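Local coordinates for two-domain protein containing predicted PHP-like metal-dependent phosphoesterase (Bacteroides vulgatus ATCC 8482, PDB 3E38), which binds three zinc ions and is probably a PHP-type metal-dependent phosphoesterase, perhaps with exonuclease activity, at residues R234-A237 against L242-G245; R251-K256 against T327-A332. All blocks are in the same frame, centred on the assembly; numbering follows the deposited sequence.

In the fold
Contacts 1 and 2 follow one another along the chain, and their centres lie about 9 Å apart. Contact 1 is the beta hairpin of strands 235-239 and 242-244, the last two strands at one end of the large mixed sheet of the PHP-like part. Helix 247-257 comes next and supplies one half of contact 2. The other half, 327-332, comes back to it after about 70 residues of the Ig-like domain. The two contacts touch directly: Leu243 makes probable backbone hydrogen bonds to Asn328 and Ile330, and its side chain packs on Phe253. Together they form part of the junction between the zinc-binding part and the Ig-like domain.

Contact 1 of 2, residues R234-A237 against L242-G245; sequences RTAA and LLIG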
loop_
_atom_site.group_PDB
_atom_site.type_symbol
_atom_site.label_atom_id
_atom_site.label_comp_id
_atom_site.label_asym_id
_atom_site.label_seq_id
_atom_site.Cartn_x
_atom_site.Cartn_y
_atom_site.Cartn_z
ATOM N N ARG B 234 -24.508 7.458 24.187
ATOM C CA ARG B 234 -23.067 7.580 24.428
ATOM C C ARG B 234 -22.301 6.866 23.332
ATOM O O ARG B 234 -21.635 5.835 23.505
ATOM C CB ARG B 234 -22.717 7.080 25.828
ATOM C CG ARG B 234 -21.679 7.951 26.487
ATOM C CD ARG B 234 -21.318 7.500 27.880
ATOM N NE ARG B 234 -22.462 7.443 28.791
ATOM C CZ ARG B 234 -23.007 6.324 29.252
ATOM N NH1 ARG B 234 -22.534 5.134 28.892
ATOM N NH2 ARG B 234 -24.025 6.397 30.092
ATOM N N THR B 235 -22.459 7.494 22.174
ATOM C CA THR B 235 -21.887 7.079 20.878
ATOM C C THR B 235 -21.379 8.249 20.058
ATOM O O THR B 235 -21.675 9.432 20.309
ATOM C CB THR B 235 -22.973 6.422 19.965
ATOM O OG1 THR B 235 -23.991 7.403 19.639
ATOM C CG2 THR B 235 -23.671 5.202 20.654
ATOM N N ALA B 236 -20.625 7.864 19.046
ATOM C CA ALA B 236 -20.146 8.751 17.967
ATOM C C ALA B 236 -19.932 7.884 16.757
ATOM O O ALA B 236 -19.393 6.771 16.867
ATOM C CB ALA B 236 -18.849 9.485 18.332
ATOM N N ALA B 237 -20.404 8.364 15.618
ATOM C CA ALA B 237 -20.194 7.673 14.340
ATOM C C ALA B 237 -18.843 8.077 13.679
ATOM O O ALA B 237 -18.486 9.230 13.548
ATOM C CB ALA B 237 -21.379 7.901 13.391
ATOM N N LEU B 242 -14.396 11.540 9.190
ATOM C CA LEU B 242 -15.305 12.241 10.101
ATOM C C LEU B 242 -15.639 11.426 11.376
ATOM O O LEU B 242 -15.645 10.177 11.387
ATOM C CB LEU B 242 -16.598 12.635 9.382
ATOM C CG LEU B 242 -16.540 13.389 8.061
ATOM C CD1 LEU B 242 -17.978 13.637 7.619
ATOM C CD2 LEU B 242 -15.743 14.708 8.212
ATOM N N LEU B 243 -15.835 12.159 12.464
ATOM C CA LEU B 243 -16.303 11.572 13.702
ATOM C C LEU B 243 -17.476 12.446 14.051
ATOM O O LEU B 243 -17.366 13.659 14.150
ATOM C CB LEU B 243 -15.241 11.533 14.799
ATOM C CG LEU B 243 -15.642 10.745 16.051
ATOM C CD1 LEU B 243 -15.634 9.235 15.749
ATOM C CD2 LEU B 243 -14.709 11.046 17.192
ATOM N N ILE B 244 -18.629 11.810 14.154
ATOM C CA ILE B 244 -19.883 12.507 14.351
ATOM C C ILE B 244 -20.525 12.212 15.695
ATOM O O ILE B 244 -20.722 11.063 16.071
ATOM C CB ILE B 244 -20.842 12.097 13.224
ATOM C CG1 ILE B 244 -20.120 12.264 11.873
ATOM C CG2 ILE B 244 -22.170 12.896 13.317
ATOM C CD1 ILE B 244 -20.466 11.251 10.810
ATOM N N GLY B 245 -20.848 13.273 16.414
ATOM C CA GLY B 245 -21.479 13.125 17.719
ATOM C C GLY B 245 -21.784 14.409 18.473
ATOM O O GLY B 245 -21.530 15.503 18.008
#
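Ala237 and Ile244 pair across the beta hairpin of strands 235-239 and 242-244 in the PHP-like part. The pair is an antiparallel hydrogen-bonded one. Ile244 N gives a short, fairly straight bond to Ala237 O, 2.7 Å long with 163° at the hydrogen. The return bond, Ala237 N to Ile244 O at 2.8 Å, is more bent, at 141°. Both donors lie in the plane of the carbonyl they reach. Each carbonyl oxygen also takes a CA-H contact: Ala236 CA lies 3.0 Å from Ile244 O, and Leu243 CA lies 3.2 Å from Ala237 O.

Ala237 and Ile244 put their side chains on the same face of the sheet, with CB to CB at 4.2 Å. Leu243 is turned differently. Its CG stands anti to the backbone N (chi1 -172°), which swings the branch toward the first strand. With chi2 setting the methyl, Leu243 CD1 lies 3.6 Å from Ala237 O and 4.1 Å from Ala236 CB. Leu243 also touches Phe253 of helix 247-257 and Phe215 of strand 213-218. On the first strand, Ala236 is tied by backbone bonding to Phe215, and Thr235 OG1 bonds Met189 O.

The contact is buried, and the Ala237 side chain is about 12 Å from that of zinc ligand His24. The N and O of Ala237 and of Ile244 satisfy each other, while Leu243 turns its own N and O to Asn328 and Ile330.

Contact 2 of 2, residues R251-K256 against T327-A332; sequences RPFFEK and TNFIVA
Phe329, in the turn leading into strand 330-332 of the Ig-like domain, points its ring at Phe253 and Phe254 of helix 247-257. This is an aromatic cluster at the domain junction. It is buried and lies away from the zinc sites.

The two helix residues share one conformation. In both, CG is anti to the backbone N (chi1 -175° in Phe253, and close to that in Phe254). Being neighbours on the helix, they send their rings in different directions, and the end of the Phe329 ring lies against the base of Phe254 and the ring edge of Phe253. Its CE2 atom does most of the touching. Phe329 CE2 sits 3.8 Å from Phe254 CB and 4.0 Å from Phe253 CD2, near the ring plane of each helix residue and at its edge. Phe329 CZ adds a contact to Phe253 CD2 at 4.1 Å. The Phe253 and Phe329 side chains cross at about a right angle.

Phe254 and Phe329 form an offset edge-to-face pair. The edge of Phe254 is turned to the face of Phe329, with centroids 5.9 Å apart and planes at 85°. On that edge, Phe254 CD1 approaches Phe329 CE2 at 4.0 Å. Phe329 reaches the helix with CG anti to its own carbonyl carbon, at chi1 -88°. An alanine here would remove the ring, and is likely to leave a gap beside the helix and the edge of Phe254 without its aromatic face.

Other residues extend the cluster. Leu337 of strand 335-342 touches both Phe254 and Phe329, and Tyr339 makes a second edge-to-face pair with Phe254. Leu243 of the hairpin packs on Phe329. The ring of Phe329 also lies close to the helix backbone, with Phe329 CE2 at 3.9 Å from Phe254 CA.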
loop_
_atom_site.group_PDB
_atom_site.type_symbol
_atom_site.label_atom_id
_atom_site.label_comp_id
_atom_site.label_asym_id
_atom_site.label_seq_id
_atom_site.Cartn_x
_atom_site.Cartn_y
_atom_site.Cartn_z
ATOM N N ARG B 251 -16.015 16.945 22.498
ATOM C CA ARG B 251 -15.097 17.881 23.121
ATOM C C ARG B 251 -14.115 17.134 24.017
ATOM O O ARG B 251 -12.916 17.249 23.831
ATOM C CB ARG B 251 -15.829 18.973 23.920
ATOM C CG ARG B 251 -14.906 19.852 24.742
ATOM C CD ARG B 251 -15.694 21.035 25.342
ATOM N NE ARG B 251 -16.475 21.677 24.284
ATOM C CZ ARG B 251 -15.949 22.492 23.362
ATOM N NH1 ARG B 251 -14.660 22.767 23.406
ATOM N NH2 ARG B 251 -16.698 23.037 22.403
ATOM N N PRO B 252 -14.617 16.366 25.000
ATOM C CA PRO B 252 -13.661 15.677 25.853
ATOM C C PRO B 252 -12.851 14.612 25.146
ATOM O O PRO B 252 -11.780 14.231 25.629
ATOM C CB PRO B 252 -14.550 14.999 26.915
ATOM C CG PRO B 252 -15.944 15.029 26.354
ATOM C CD PRO B 252 -15.972 16.316 25.568
ATOM N N PHE B 253 -13.375 14.146 24.021
ATOM C CA PHE B 253 -12.719 13.047 23.230
ATOM C C PHE B 253 -11.526 13.646 22.519
ATOM O O PHE B 253 -10.422 13.112 22.520
ATOM C CB PHE B 253 -13.722 12.396 22.262
ATOM C CG PHE B 253 -13.190 11.214 21.511
ATOM C CD1 PHE B 253 -13.034 9.979 22.136
ATOM C CD2 PHE B 253 -12.874 11.314 20.164
ATOM C CE1 PHE B 253 -12.547 8.873 21.441
ATOM C CE2 PHE B 253 -12.378 10.204 19.466
ATOM C CZ PHE B 253 -12.217 8.984 20.114
ATOM N N PHE B 254 -11.743 14.831 21.982
ATOM C CA PHE B 254 -10.678 15.530 21.273
ATOM C C PHE B 254 -9.553 15.819 22.206
ATOM O O PHE B 254 -8.403 15.734 21.853
ATOM C CB PHE B 254 -11.145 16.848 20.674
ATOM C CG PHE B 254 -10.035 17.612 19.990
ATOM C CD1 PHE B 254 -9.534 17.183 18.774
ATOM C CD2 PHE B 254 -9.493 18.759 20.561
ATOM C CE1 PHE B 254 -8.517 17.874 18.136
ATOM C CE2 PHE B 254 -8.456 19.461 19.906
ATOM C CZ PHE B 254 -7.989 19.023 18.706
ATOM N N GLU B 255 -9.923 16.175 23.419
ATOM C CA GLU B 255 -8.947 16.520 24.479
ATOM C C GLU B 255 -8.036 15.325 24.786
ATOM O O GLU B 255 -6.875 15.465 25.160
ATOM C CB GLU B 255 -9.689 17.008 25.729
ATOM C CG GLU B 255 -8.839 17.652 26.800
ATOM C CD GLU B 255 -8.110 16.648 27.667
ATOM O OE1 GLU B 255 -8.751 15.669 28.124
ATOM O OE2 GLU B 255 -6.896 16.857 27.916
ATOM N N LYS B 256 -8.558 14.140 24.554
ATOM C CA LYS B 256 -7.812 12.904 24.794
ATOM C C LYS B 256 -7.008 12.486 23.561
ATOM O O LYS B 256 -6.111 11.641 23.640
ATOM C CB LYS B 256 -8.787 11.775 25.105
ATOM C CG LYS B 256 -9.608 11.971 26.328
ATOM C CD LYS B 256 -8.828 11.657 27.531
ATOM C CE LYS B 256 -9.764 11.392 28.682
ATOM N NZ LYS B 256 -8.969 11.067 29.874
ATOM N N THR B 327 -12.640 20.644 12.231
ATOM C CA THR B 327 -13.589 20.550 11.111
ATOM C C THR B 327 -14.152 19.171 10.867
ATOM O O THR B 327 -15.241 19.054 10.303
ATOM C CB THR B 327 -12.964 21.063 9.749
ATOM O OG1 THR B 327 -11.852 20.240 9.370
ATOM C CG2 THR B 327 -12.518 22.529 9.843
ATOM N N ASN B 328 -13.429 18.129 11.265
ATOM C CA ASN B 328 -13.908 16.776 10.981
ATOM C C ASN B 328 -14.531 16.094 12.205
ATOM O O ASN B 328 -14.821 14.916 12.194
ATOM C CB ASN B 328 -12.815 15.898 10.345
ATOM C CG ASN B 328 -11.623 15.691 11.225
ATOM O OD1 ASN B 328 -11.185 16.614 11.870
ATOM N ND2 ASN B 328 -11.015 14.477 11.177
ATOM N N PHE B 329 -14.697 16.867 13.267
ATOM C CA PHE B 329 -15.422 16.426 14.480
ATOM C C PHE B 329 -16.755 17.123 14.430
ATOM O O PHE B 329 -16.934 18.226 14.975
ATOM C CB PHE B 329 -14.681 16.767 15.755
ATOM C CG PHE B 329 -13.686 15.691 16.186
ATOM C CD1 PHE B 329 -13.116 14.846 15.257
ATOM C CD2 PHE B 329 -13.320 15.564 17.515
ATOM C CE1 PHE B 329 -12.218 13.889 15.651
ATOM C CE2 PHE B 329 -12.419 14.598 17.915
ATOM C CZ PHE B 329 -11.866 13.769 16.987
ATOM N N ILE B 330 -17.698 16.453 13.771
ATOM C CA ILE B 330 -19.019 17.030 13.481
ATOM C C ILE B 330 -19.980 16.960 14.651
ATOM O O ILE B 330 -20.378 15.875 15.073
ATOM C CB ILE B 330 -19.659 16.376 12.272
ATOM C CG1 ILE B 330 -18.679 16.367 11.079
ATOM C CG2 ILE B 330 -20.964 17.111 11.952
ATOM C CD1 ILE B 330 -18.228 17.786 10.586
ATOM N N VAL B 331 -20.362 18.146 15.136
ATOM C CA VAL B 331 -21.215 18.276 16.314
ATOM C C VAL B 331 -22.658 18.642 15.927
ATOM O O VAL B 331 -23.617 18.514 16.704
ATOM C CB VAL B 331 -20.572 19.275 17.358
ATOM C CG1 VAL B 331 -19.127 18.803 17.745
ATOM C CG2 VAL B 331 -20.590 20.776 16.875
ATOM N N ALA B 332 -22.771 19.078 14.691
ATOM C CA ALA B 332 -24.036 19.436 14.040
ATOM C C ALA B 332 -23.803 19.435 12.526
ATOM O O ALA B 332 -22.668 19.561 12.074
ATOM C CB ALA B 332 -24.561 20.820 14.498
#